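Local coordinates for protein ketosynthase (PDB 6KXD) that probably catalyses condensation of an acyl group on acyl carrier protein with malonyl-ACP, releasing carbon dioxide and giving a 3-oxoacyl-ACP, in a type II polyketide synthase, at residues A[171-177]-A[398-402]; A[107-111]-A[148-153]; A[15-19]-A[81-85]; A[75-79]-A[113-117]; A[54-58]-A[230-234]. One frame throughout, in Å; residues are numbered along the deposited sequence.

Overall arrangement
From the N terminus, strand 10-19 opens contact 3, the 54-58 segment opens contact 5 and the start of helix 77-93 opens contact 4; contact 3 closes a few residues later at 81-85. Contact 3 crosses both 4 and 5. Strand 105-110 begins contact 2, which crosses contact 4 because 113-117 closes the latter before helix 147-156 is reached. Contacts 2 and 4 both fall within the span that contact 5 closes at 230-234. Contact 1 opens at 171-177, crosses contact 5, and closes only at strand 398-405. Contacts 1, 2 and 3 each pack a helix on the mixed sheet, while contact 4 joins two helix starts and contact 5 ties strand 54-55 to the loop before strand 234-242.

Contact 1: residues A[171-177]-A[398-402]; sequences AAGNYSV and NNAVL
With its CG anti to the carbonyl carbon (chi1 -85°), Y175 carries its ring past A400 to N398, while L402, its CG anti to the backbone N, sends its methyls back toward N174 and V177. The A400 methyl meets the Y175 ring obliquely, CB lying 3.5 Å from CD1, and its CB also sits 3.6 Å from CB of N174. At the far end of the ring, OH of Y175 stands 3.2 Å from CB of N398, the ring and amide planes inclined by 37°. N174 provides the direct hydrogen bond of the contact: its ND2 donates to A400 O at 3.0 Å (157° at the hydrogen). The oxygen lies near the plane of the N174 amide, but the nitrogen stands well above the carbonyl plane of A400. OD1 of the same amide accepts from N390 and rests 3.5 Å from CB of L402. Beyond it, V177 CG1 and L402 CD1 meet at 3.7 Å, the two side chains crossing at about a right angle. Helix 172-185, which packs its first turns on strand 398-405, starts where thiolase-fold ketosynthases usually carry the nucleophilic cysteine. The buried amide of N174 is bonded at both ends, which should fix its rotation, and Y175 OH and N398 ND2 find their partners in N171 of the neighbouring subunit, so this helix-strand packing runs into the dimer interface.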
loop_
_atom_site.group_PDB
_atom_site.type_symbol
_atom_site.label_atom_id
_atom_site.label_comp_id
_atom_site.label_asym_id
_atom_site.label_seq_id
_atom_site.Cartn_x
_atom_site.Cartn_y
_atom_site.Cartn_z
ATOM N N ALA A 171 -5.573 -3.303 7.394
ATOM C CA ALA A 171 -4.661 -2.630 8.259
ATOM C C ALA A 171 -4.149 -1.345 7.608
ATOM O O ALA A 171 -3.418 -0.616 8.217
ATOM C CB ALA A 171 -3.509 -3.541 8.608
ATOM N N ALA A 172 -4.578 -1.067 6.379
ATOM C CA ALA A 172 -3.884 -0.092 5.556
ATOM C C ALA A 172 -4.031 1.306 6.167
ATOM O O ALA A 172 -3.091 2.064 6.182
ATOM C CB ALA A 172 -4.381 -0.197 4.141
ATOM N N GLY A 173 -5.193 1.638 6.738
ATOM C CA GLY A 173 -5.377 2.941 7.395
ATOM C C GLY A 173 -4.370 3.202 8.511
ATOM O O GLY A 173 -3.781 4.207 8.580
ATOM N N ASN A 174 -4.165 2.217 9.378
ATOM C CA ASN A 174 -3.230 2.296 10.460
ATOM C C ASN A 174 -1.793 2.358 9.930
ATOM O O ASN A 174 -0.971 3.104 10.456
ATOM C CB ASN A 174 -3.359 1.097 11.397
ATOM C CG ASN A 174 -4.321 1.334 12.542
ATOM O OD1 ASN A 174 -4.867 2.437 12.664
ATOM N ND2 ASN A 174 -4.587 0.282 13.312
ATOM N N TYR A 175 -1.501 1.556 8.903
ATOM C CA TYR A 175 -0.166 1.658 8.273
ATOM C C TYR A 175 0.085 3.080 7.802
ATOM O O TYR A 175 1.202 3.620 7.936
ATOM C CB TYR A 175 -0.029 0.783 7.048
ATOM C CG TYR A 175 0.364 -0.639 7.319
ATOM C CD1 TYR A 175 -0.514 -1.527 7.917
ATOM C CD2 TYR A 175 1.602 -1.098 6.924
ATOM C CE1 TYR A 175 -0.146 -2.844 8.120
ATOM C CE2 TYR A 175 1.971 -2.410 7.101
ATOM C CZ TYR A 175 1.090 -3.289 7.700
ATOM O OH TYR A 175 1.503 -4.583 7.868
ATOM N N SER A 176 -0.957 3.656 7.205
ATOM C CA SER A 176 -0.838 4.969 6.568
ATOM C C SER A 176 -0.620 6.056 7.626
ATOM O O SER A 176 0.214 6.929 7.443
ATOM C CB SER A 176 -2.060 5.233 5.691
ATOM O OG SER A 176 -2.102 4.361 4.570
ATOM N N VAL A 177 -1.399 6.015 8.723
ATOM C CA VAL A 177 -1.265 6.948 9.811
ATOM C C VAL A 177 0.137 6.805 10.412
ATOM O O VAL A 177 0.815 7.795 10.672
ATOM C CB VAL A 177 -2.367 6.741 10.877
ATOM C CG1 VAL A 177 -2.093 7.556 12.117
ATOM C CG2 VAL A 177 -3.761 7.062 10.354
ATOM N N ASN A 398 -0.628 -9.151 8.142
ATOM C CA ASN A 398 -0.202 -7.826 8.319
ATOM C C ASN A 398 -0.979 -7.244 9.491
ATOM O O ASN A 398 -2.210 -7.163 9.414
ATOM C CB ASN A 398 -0.504 -6.993 7.084
ATOM C CG ASN A 398 0.458 -7.209 5.928
ATOM O OD1 ASN A 398 0.413 -6.426 5.000
ATOM N ND2 ASN A 398 1.345 -8.197 5.973
ATOM N N ASN A 399 -0.280 -6.904 10.558
ATOM C CA ASN A 399 -0.903 -6.277 11.684
ATOM C C ASN A 399 -0.319 -4.888 11.882
ATOM O O ASN A 399 0.906 -4.687 11.781
ATOM C CB ASN A 399 -0.707 -7.069 12.977
ATOM C CG ASN A 399 -1.102 -8.513 12.842
ATOM O OD1 ASN A 399 -2.281 -8.842 12.684
ATOM N ND2 ASN A 399 -0.103 -9.396 12.893
ATOM N N ALA A 400 -1.197 -3.941 12.204
ATOM C CA ALA A 400 -0.839 -2.610 12.558
ATOM C C ALA A 400 -1.744 -2.143 13.708
ATOM O O ALA A 400 -2.951 -2.202 13.612
ATOM C CB ALA A 400 -0.990 -1.677 11.386
ATOM N N VAL A 401 -1.104 -1.619 14.736
ATOM C CA VAL A 401 -1.763 -1.139 15.938
ATOM C C VAL A 401 -1.316 0.295 16.164
ATOM O O VAL A 401 -0.114 0.597 16.114
ATOM C CB VAL A 401 -1.413 -2.049 17.127
ATOM C CG1 VAL A 401 -2.075 -1.527 18.388
ATOM C CG2 VAL A 401 -1.790 -3.485 16.826
ATOM N N LEU A 402 -2.293 1.190 16.334
ATOM C CA LEU A 402 -2.077 2.589 16.488
ATOM C C LEU A 402 -2.543 3.021 17.879
ATOM O O LEU A 402 -3.596 2.566 18.320
ATOM C CB LEU A 402 -2.888 3.290 15.404
ATOM C CG LEU A 402 -2.980 4.809 15.472
ATOM C CD1 LEU A 402 -1.662 5.435 15.064
ATOM C CD2 LEU A 402 -4.122 5.308 14.593
#

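Contact 2: residues A[107-111]-A[148-153]; sequences ITVGT and LSTVIA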
loop_
_atom_site.group_PDB
_atom_site.type_symbol
_atom_site.label_atom_id
_atom_site.label_comp_id
_atom_site.label_asym_id
_atom_site.label_seq_id
_atom_site.Cartn_x
_atom_site.Cartn_y
_atom_site.Cartn_z
ATOM N N ILE A 107 1.039 12.097 1.550
ATOM C CA ILE A 107 -0.343 11.688 1.402
ATOM C C ILE A 107 -0.325 10.178 1.243
ATOM O O ILE A 107 0.219 9.691 0.296
ATOM C CB ILE A 107 -0.999 12.352 0.190
ATOM C CG1 ILE A 107 -1.018 13.873 0.316
ATOM C CG2 ILE A 107 -2.388 11.766 -0.041
ATOM C CD1 ILE A 107 -1.571 14.554 -0.916
ATOM N N THR A 108 -0.887 9.484 2.207
ATOM C CA THR A 108 -0.800 8.040 2.219
ATOM C C THR A 108 -2.194 7.526 2.559
ATOM O O THR A 108 -2.745 7.870 3.614
ATOM C CB THR A 108 0.367 7.595 3.100
ATOM O OG1 THR A 108 0.372 6.170 3.170
ATOM C CG2 THR A 108 0.292 8.190 4.479
ATOM N N VAL A 109 -2.759 6.847 1.555
ATOM C CA VAL A 109 -4.074 6.320 1.551
ATOM C C VAL A 109 -3.949 4.804 1.493
ATOM O O VAL A 109 -3.356 4.261 0.592
ATOM C CB VAL A 109 -4.916 6.815 0.371
ATOM C CG1 VAL A 109 -6.296 6.198 0.432
ATOM C CG2 VAL A 109 -5.018 8.332 0.359
ATOM N N GLY A 110 -4.593 4.158 2.444
ATOM C CA GLY A 110 -4.671 2.721 2.471
ATOM C C GLY A 110 -5.823 2.237 1.627
ATOM O O GLY A 110 -6.826 2.915 1.512
ATOM N N THR A 111 -5.714 1.032 1.074
ATOM C CA THR A 111 -6.823 0.424 0.387
ATOM C C THR A 111 -6.691 -1.094 0.372
ATOM O O THR A 111 -5.578 -1.623 0.389
ATOM C CB THR A 111 -6.965 0.923 -1.055
ATOM O OG1 THR A 111 -8.315 0.632 -1.409
ATOM C CG2 THR A 111 -6.058 0.252 -2.048
ATOM N N LEU A 148 -5.233 6.524 -5.805
ATOM C CA LEU A 148 -5.976 6.974 -4.689
ATOM C C LEU A 148 -5.255 8.081 -3.935
ATOM O O LEU A 148 -5.912 8.931 -3.338
ATOM C CB LEU A 148 -6.221 5.830 -3.709
ATOM C CG LEU A 148 -7.017 4.648 -4.252
ATOM C CD1 LEU A 148 -7.256 3.642 -3.137
ATOM C CD2 LEU A 148 -8.331 5.108 -4.848
ATOM N N SER A 149 -3.914 8.027 -3.921
ATOM C CA SER A 149 -3.098 8.997 -3.239
ATOM C C SER A 149 -2.859 10.215 -4.103
ATOM O O SER A 149 -2.979 11.318 -3.610
ATOM C CB SER A 149 -1.777 8.341 -2.787
ATOM O OG SER A 149 -2.050 7.677 -1.579
ATOM N N THR A 150 -2.533 9.980 -5.362
ATOM C CA THR A 150 -2.148 11.057 -6.278
ATOM C C THR A 150 -3.341 11.982 -6.566
ATOM O O THR A 150 -3.154 13.193 -6.703
ATOM C CB THR A 150 -1.543 10.549 -7.588
ATOM O OG1 THR A 150 -2.469 9.748 -8.332
ATOM C CG2 THR A 150 -0.236 9.820 -7.339
ATOM N N VAL A 151 -4.570 11.450 -6.633
ATOM C CA VAL A 151 -5.707 12.343 -6.942
ATOM C C VAL A 151 -5.942 13.350 -5.819
ATOM O O VAL A 151 -6.495 14.402 -6.100
ATOM C CB VAL A 151 -7.019 11.607 -7.243
ATOM C CG1 VAL A 151 -6.973 10.926 -8.585
ATOM C CG2 VAL A 151 -7.384 10.665 -6.107
ATOM N N ILE A 152 -5.665 12.984 -4.563
ATOM C CA ILE A 152 -5.774 13.896 -3.467
ATOM C C ILE A 152 -4.825 15.063 -3.721
ATOM O O ILE A 152 -5.208 16.209 -3.486
ATOM C CB ILE A 152 -5.471 13.259 -2.120
ATOM C CG1 ILE A 152 -6.547 12.220 -1.788
ATOM C CG2 ILE A 152 -5.321 14.336 -1.059
ATOM C CD1 ILE A 152 -6.238 11.366 -0.630
ATOM N N ALA A 153 -3.598 14.738 -4.140
ATOM C CA ALA A 153 -2.623 15.800 -4.358
ATOM C C ALA A 153 -3.160 16.710 -5.465
ATOM O O ALA A 153 -3.018 17.965 -5.421
ATOM C CB ALA A 153 -1.257 15.262 -4.684
#
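V109 points its CG2 at the end of I152, tip to tip with CD1 at 3.4 Å, tighter than usual for two methyls. That branch lies anti to the carbonyl carbon, leaving CG1 to face CB of L148 more loosely, at 4.2 Å. Two residues earlier on the strand, I107 crosses I152 obliquely: its CD1 lies 3.8 Å from I152 CG2 and equally near CB of A153, and its CG2 rests 3.6 Å from the carbonyl oxygen of S149. Strand 105-110 and strand 161-166 are parallel neighbours in the sheet, and helix 147-156 belongs to the connection between them, as in a beta-alpha-beta crossover; its segment runs at 139° to the strand segment, roughly antiparallel. S149, whose side chain sits beside the strand backbone, shares a hydrogen bond with T165 OG1 on strand 161-166. Further along, at T111, L148 swings CD1 across, 3.4 Å from T111 CB, a second tight pair. L148 CD1 also comes near T111 OG1, which bonds A197 O and G114 N. L148 O is buried here without a polar partner. On the side of the helix turned from the strand, T150 bonds D363 of the neighbouring subunit.

Contact 3: residues A[15-19]-A[81-85]; sequences FGVIS and YAVAA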
loop_
_atom_site.group_PDB
_atom_site.type_symbol
_atom_site.label_atom_id
_atom_site.label_comp_id
_atom_site.label_asym_id
_atom_site.label_seq_id
_atom_site.Cartn_x
_atom_site.Cartn_y
_atom_site.Cartn_z
ATOM N N PHE A 15 -9.970 15.706 10.591
ATOM C CA PHE A 15 -10.593 14.449 10.260
ATOM C C PHE A 15 -11.562 14.658 9.116
ATOM O O PHE A 15 -12.387 15.578 9.144
ATOM C CB PHE A 15 -11.416 13.873 11.418
ATOM C CG PHE A 15 -10.652 13.523 12.670
ATOM C CD1 PHE A 15 -9.366 13.017 12.608
ATOM C CD2 PHE A 15 -11.251 13.640 13.918
ATOM C CE1 PHE A 15 -8.683 12.670 13.761
ATOM C CE2 PHE A 15 -10.577 13.270 15.069
ATOM C CZ PHE A 15 -9.291 12.787 14.990
ATOM N N GLY A 16 -11.456 13.796 8.118
ATOM C CA GLY A 16 -12.393 13.736 7.065
ATOM C C GLY A 16 -12.988 12.349 7.009
ATOM O O GLY A 16 -12.238 11.385 7.030
ATOM N N VAL A 17 -14.313 12.271 6.871
ATOM C CA VAL A 17 -15.061 11.007 6.976
ATOM C C VAL A 17 -16.176 10.963 5.932
ATOM O O VAL A 17 -17.041 11.854 5.908
ATOM C CB VAL A 17 -15.675 10.817 8.378
ATOM C CG1 VAL A 17 -16.461 9.504 8.434
ATOM C CG2 VAL A 17 -14.652 10.893 9.491
ATOM N N ILE A 18 -16.166 9.891 5.139
ATOM C CA ILE A 18 -17.202 9.407 4.282
ATOM C C ILE A 18 -17.505 7.993 4.747
ATOM O O ILE A 18 -16.696 7.120 4.525
ATOM C CB ILE A 18 -16.776 9.335 2.808
ATOM C CG1 ILE A 18 -16.352 10.684 2.222
ATOM C CG2 ILE A 18 -17.878 8.695 1.996
ATOM C CD1 ILE A 18 -17.507 11.539 1.791
ATOM N N SER A 19 -18.658 7.759 5.365
ATOM C CA SER A 19 -18.894 6.446 5.962
ATOM C C SER A 19 -20.369 6.092 5.839
ATOM O O SER A 19 -21.218 6.966 5.598
ATOM C CB SER A 19 -18.445 6.418 7.408
ATOM O OG SER A 19 -19.499 6.785 8.282
ATOM N N TYR A 81 -14.138 8.834 -2.741
ATOM C CA TYR A 81 -14.255 8.927 -1.332
ATOM C C TYR A 81 -12.992 9.492 -0.692
ATOM O O TYR A 81 -13.061 10.296 0.280
ATOM C CB TYR A 81 -14.527 7.562 -0.715
ATOM C CG TYR A 81 -15.847 6.926 -1.041
ATOM C CD1 TYR A 81 -16.939 7.665 -1.468
ATOM C CD2 TYR A 81 -16.043 5.570 -0.828
ATOM C CE1 TYR A 81 -18.150 7.056 -1.742
ATOM C CE2 TYR A 81 -17.260 4.958 -1.075
ATOM C CZ TYR A 81 -18.329 5.716 -1.515
ATOM O OH TYR A 81 -19.546 5.174 -1.798
ATOM N N ALA A 82 -11.833 9.085 -1.226
ATOM C CA ALA A 82 -10.577 9.463 -0.646
ATOM C C ALA A 82 -10.433 10.993 -0.720
ATOM O O ALA A 82 -10.098 11.674 0.273
ATOM C CB ALA A 82 -9.466 8.798 -1.392
ATOM N N VAL A 83 -10.740 11.489 -1.914
ATOM C CA VAL A 83 -10.577 12.924 -2.229
ATOM C C VAL A 83 -11.571 13.722 -1.370
ATOM O O VAL A 83 -11.189 14.724 -0.751
ATOM C CB VAL A 83 -10.763 13.190 -3.737
ATOM C CG1 VAL A 83 -10.749 14.680 -4.047
ATOM C CG2 VAL A 83 -9.706 12.521 -4.593
ATOM N N ALA A 84 -12.835 13.272 -1.314
ATOM C CA ALA A 84 -13.837 13.947 -0.481
ATOM C C ALA A 84 -13.397 13.996 0.990
ATOM O O ALA A 84 -13.434 15.045 1.598
ATOM C CB ALA A 84 -15.190 13.303 -0.688
ATOM N N ALA A 85 -12.972 12.859 1.586
ATOM C CA ALA A 85 -12.551 12.849 2.928
ATOM C C ALA A 85 -11.318 13.737 3.121
ATOM O O ALA A 85 -11.156 14.343 4.193
ATOM C CB ALA A 85 -12.273 11.430 3.387
#
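G16 and A85 come together at the tight end of this contact, their CA atoms only 4.2 Å apart. The CA-H of G16 points almost straight at the carbonyl oxygen of A85, a CA-H...O contact of 3.2 Å between G16 CA and A85 O with 173° at the hydrogen. A side chain on G16 would run into that same oxygen, so the glycine is what lets the helix come so close. The A85 methyl settles against the strand backbone, its CB 3.6 Å from G16 O. Toward I18 the packing is looser and made mostly by side chains. I18 has CG2 anti to its backbone N, which lays that methyl over one face of the Y81 ring, 4.1 Å from the centroid and 25° off the normal, a CH-pi contact shifted toward the rim at CD1. The other branch turns to the helix, where I18 CD1 meets CB of A84 at 3.8 Å, whereas I18 CG1 stays 4.3 Å from CB of A85. Even this end is buried: F61 meets the Y81 ring edge-to-face, and W66 packs on A84. F15 and V17 point from the strand to helix 341-355 instead. Strand 10-19 is thus sandwiched between helix 77-93 and helix 341-355, as expected of the layered alpha/beta architecture of the thiolase fold.

Contact 4: residues A[75-79]-A[113-117]; sequences MGRAG and DGESH
E115 reaches into the first turn of helix 77-93 with a folded side chain: CG lies anti to its carbonyl carbon and the chain bends again at chi2 (-57°), bringing the carboxylate up to the backbone amides. E115 OE2 receives the N-H of A78 at 2.9 Å through its syn lone pair. E115 OE1 accepts from G79 N at 2.8 Å, also on the syn side but 23° out of the carboxylate plane. With an amide bonded to each oxygen, the group should be kept from turning. G76, at the N-cap position, lies against the carboxylate, its CA 3.3 Å from E115 CD, and a side chain there would collide with OE2. The negative charge is probably stabilised by the helix dipole. With an alanine here the carboxylate would be gone, and the buried N-H groups of A78 and G79 would probably be left without their acceptors. R77 turns its end away, to the hydroxyl of Y81. E115 is itself the N-cap of helix 116-129, so two helix starts meet here; L148 of helix 147-156 packs on both A78 and E115, and D113 forms a salt bridge with K203 of helix 202-210.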
loop_
_atom_site.group_PDB
_atom_site.type_symbol
_atom_site.label_atom_id
_atom_site.label_comp_id
_atom_site.label_asym_id
_atom_site.label_seq_id
_atom_site.Cartn_x
_atom_site.Cartn_y
_atom_site.Cartn_z
ATOM N N MET A 75 -11.494 9.136 -11.420
ATOM C CA MET A 75 -11.481 8.323 -10.187
ATOM C C MET A 75 -12.646 7.358 -10.245
ATOM O O MET A 75 -13.715 7.734 -10.740
ATOM C CB MET A 75 -11.719 9.185 -8.961
ATOM C CG MET A 75 -10.741 10.291 -8.807
ATOM S SD MET A 75 -11.243 11.499 -7.632
ATOM C CE MET A 75 -12.298 12.554 -8.635
ATOM N N GLY A 76 -12.475 6.167 -9.667
ATOM C CA GLY A 76 -13.610 5.418 -9.302
ATOM C C GLY A 76 -14.113 5.860 -7.955
ATOM O O GLY A 76 -13.652 6.839 -7.368
ATOM N N ARG A 77 -15.051 5.093 -7.424
ATOM C CA ARG A 77 -15.693 5.459 -6.215
ATOM C C ARG A 77 -14.693 5.577 -5.056
ATOM O O ARG A 77 -14.812 6.439 -4.204
ATOM C CB ARG A 77 -16.815 4.449 -5.953
ATOM C CG ARG A 77 -17.758 4.869 -4.841
ATOM C CD ARG A 77 -18.507 6.168 -5.122
ATOM N NE ARG A 77 -19.757 5.936 -5.839
ATOM C CZ ARG A 77 -20.978 5.948 -5.307
ATOM N NH1 ARG A 77 -21.164 6.123 -4.010
ATOM N NH2 ARG A 77 -22.022 5.787 -6.101
ATOM N N ALA A 78 -13.734 4.646 -4.953
ATOM C CA ALA A 78 -12.878 4.692 -3.802
ATOM C C ALA A 78 -12.074 6.005 -3.815
ATOM O O ALA A 78 -11.878 6.623 -2.766
ATOM C CB ALA A 78 -11.965 3.506 -3.772
ATOM N N GLY A 79 -11.591 6.362 -5.000
ATOM C CA GLY A 79 -10.817 7.601 -5.208
ATOM C C GLY A 79 -11.660 8.809 -4.869
ATOM O O GLY A 79 -11.230 9.707 -4.199
ATOM N N ASP A 113 -9.100 -2.952 -1.955
ATOM C CA ASP A 113 -9.660 -3.318 -3.243
ATOM C C ASP A 113 -9.544 -2.185 -4.252
ATOM O O ASP A 113 -9.538 -2.440 -5.444
ATOM C CB ASP A 113 -11.124 -3.734 -3.114
ATOM C CG ASP A 113 -11.260 -5.021 -2.324
ATOM O OD1 ASP A 113 -10.528 -5.980 -2.672
ATOM O OD2 ASP A 113 -12.024 -5.013 -1.344
ATOM N N GLY A 114 -9.284 -0.969 -3.780
ATOM C CA GLY A 114 -9.151 0.121 -4.743
ATOM C C GLY A 114 -10.388 0.185 -5.621
ATOM O O GLY A 114 -11.514 0.029 -5.105
ATOM N N GLU A 115 -10.175 0.360 -6.931
ATOM C CA GLU A 115 -11.296 0.483 -7.889
ATOM C C GLU A 115 -11.624 -0.888 -8.469
ATOM O O GLU A 115 -11.738 -1.062 -9.676
ATOM C CB GLU A 115 -10.934 1.480 -8.979
ATOM C CG GLU A 115 -10.566 2.833 -8.422
ATOM C CD GLU A 115 -11.532 3.602 -7.539
ATOM O OE1 GLU A 115 -11.204 4.800 -7.269
ATOM O OE2 GLU A 115 -12.588 3.031 -7.086
ATOM N N SER A 116 -11.731 -1.896 -7.593
ATOM C CA SER A 116 -12.016 -3.213 -8.097
ATOM C C SER A 116 -13.408 -3.265 -8.768
ATOM O O SER A 116 -13.631 -4.086 -9.627
ATOM C CB SER A 116 -11.838 -4.246 -7.011
ATOM O OG SER A 116 -10.432 -4.548 -6.872
ATOM N N HIS A 117 -14.313 -2.380 -8.372
ATOM C CA HIS A 117 -15.594 -2.252 -9.055
ATOM C C HIS A 117 -15.390 -1.877 -10.520
ATOM O O HIS A 117 -16.024 -2.452 -11.381
ATOM C CB HIS A 117 -16.514 -1.260 -8.340
ATOM C CG HIS A 117 -17.799 -1.070 -9.076
ATOM N ND1 HIS A 117 -18.715 -2.106 -9.244
ATOM C CD2 HIS A 117 -18.313 0.010 -9.699
ATOM C CE1 HIS A 117 -19.753 -1.656 -9.930
ATOM N NE2 HIS A 117 -19.504 -0.366 -10.254
#

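Contact 5: residues A[54-58]-A[230-234]; sequences TACEV and LTGEG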
loop_
_atom_site.group_PDB
_atom_site.type_symbol
_atom_site.label_atom_id
_atom_site.label_comp_id
_atom_site.label_asym_id
_atom_site.label_seq_id
_atom_site.Cartn_x
_atom_site.Cartn_y
_atom_site.Cartn_z
ATOM N N THR A 54 -27.113 -7.380 1.348
ATOM C CA THR A 54 -26.851 -6.325 2.315
ATOM C C THR A 54 -25.340 -6.045 2.391
ATOM O O THR A 54 -24.521 -6.952 2.358
ATOM C CB THR A 54 -27.360 -6.713 3.703
ATOM O OG1 THR A 54 -28.748 -7.037 3.566
ATOM C CG2 THR A 54 -27.146 -5.631 4.734
ATOM N N ALA A 55 -24.998 -4.772 2.515
ATOM C CA ALA A 55 -23.629 -4.312 2.706
ATOM C C ALA A 55 -23.763 -2.986 3.424
ATOM O O ALA A 55 -24.887 -2.547 3.659
ATOM C CB ALA A 55 -22.930 -4.181 1.390
ATOM N N CYS A 56 -22.644 -2.352 3.755
ATOM C CA CYS A 56 -22.672 -1.110 4.453
ATOM C C CYS A 56 -22.163 -0.021 3.520
ATOM O O CYS A 56 -21.054 0.506 3.719
ATOM C CB CYS A 56 -21.844 -1.131 5.727
ATOM S SG CYS A 56 -22.536 -2.240 6.985
ATOM N N GLU A 57 -22.978 0.289 2.515
ATOM C CA GLU A 57 -22.645 1.302 1.549
ATOM C C GLU A 57 -22.774 2.684 2.168
ATOM O O GLU A 57 -23.460 2.904 3.188
ATOM C CB GLU A 57 -23.544 1.247 0.327
ATOM C CG GLU A 57 -23.177 0.170 -0.641
ATOM C CD GLU A 57 -24.112 0.120 -1.827
ATOM O OE1 GLU A 57 -24.971 1.028 -1.922
ATOM O OE2 GLU A 57 -23.974 -0.793 -2.659
ATOM N N VAL A 58 -22.064 3.632 1.539
ATOM C CA VAL A 58 -22.290 5.018 1.772
ATOM C C VAL A 58 -23.547 5.352 0.974
ATOM O O VAL A 58 -23.627 5.121 -0.237
ATOM C CB VAL A 58 -21.091 5.904 1.382
ATOM C CG1 VAL A 58 -21.457 7.382 1.362
ATOM C CG2 VAL A 58 -19.921 5.685 2.329
ATOM N N LEU A 230 -20.221 -7.726 7.242
ATOM C CA LEU A 230 -20.797 -7.141 6.057
ATOM C C LEU A 230 -19.688 -6.317 5.398
ATOM O O LEU A 230 -18.941 -5.707 6.117
ATOM C CB LEU A 230 -21.948 -6.211 6.440
ATOM C CG LEU A 230 -23.223 -6.879 6.955
ATOM C CD1 LEU A 230 -24.165 -5.822 7.520
ATOM C CD2 LEU A 230 -23.897 -7.689 5.856
ATOM N N THR A 231 -19.611 -6.368 4.072
ATOM C CA THR A 231 -18.651 -5.548 3.299
ATOM C C THR A 231 -19.122 -4.093 3.357
ATOM O O THR A 231 -20.334 -3.796 3.405
ATOM C CB THR A 231 -18.515 -6.041 1.865
ATOM O OG1 THR A 231 -19.729 -5.804 1.167
ATOM C CG2 THR A 231 -18.182 -7.507 1.749
ATOM N N GLY A 232 -18.144 -3.198 3.452
ATOM C CA GLY A 232 -18.329 -1.813 3.662
ATOM C C GLY A 232 -17.413 -1.019 2.759
ATOM O O GLY A 232 -16.814 -1.556 1.840
ATOM N N GLU A 233 -17.434 0.292 2.971
ATOM C CA GLU A 233 -16.713 1.182 2.159
ATOM C C GLU A 233 -16.660 2.546 2.831
ATOM O O GLU A 233 -17.196 2.768 3.909
ATOM C CB GLU A 233 -17.366 1.285 0.786
ATOM C CG GLU A 233 -18.815 1.800 0.826
ATOM C CD GLU A 233 -19.361 2.205 -0.518
ATOM O OE1 GLU A 233 -18.856 1.723 -1.551
ATOM O OE2 GLU A 233 -20.289 3.032 -0.524
ATOM N N GLY A 234 -15.973 3.463 2.163
ATOM C CA GLY A 234 -15.853 4.789 2.658
ATOM C C GLY A 234 -14.415 5.245 2.678
ATOM O O GLY A 234 -13.577 4.654 2.083
HETATM O O HOH W 1 -21.704 -7.256 2.479
HETATM O O HOH W 2 -19.202 0.805 5.624
#
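The E233 carboxylate is met by V58 on the anti side of OE2, where the V58 N-H arrives nearly straight at 2.8 Å and 16° out of the carboxylate plane. The E57 carboxylate, inclined by 30°, does not touch it and bonds T43 OG1 and R44 N instead. The two segments run in the same direction within the N-terminal half of the thiolase fold, joining strand 54-55 to the loop before strand 234-242. E233 has CG between its backbone N and carbonyl carbon, with the chain extended beyond, which lifts the acid across to V58. There OE1 forms a salt bridge with R44 and accepts from V200 N, while OE2 also takes a bond from the Y81 hydroxyl. Were an alanine in its place, R44 would probably lose its counter-charge, and the amide of V58 its acceptor. The backbones touch directly where C56 N donates to T231 O at 2.7 Å, nearly along the C=O axis. One step earlier a water joins them, donating to T54 O and accepting from T231 N, 2.8 Å from each. L230 closes that end, its CD1 4.0 Å from C56 SG and its CD2 3.6 Å from T54 O.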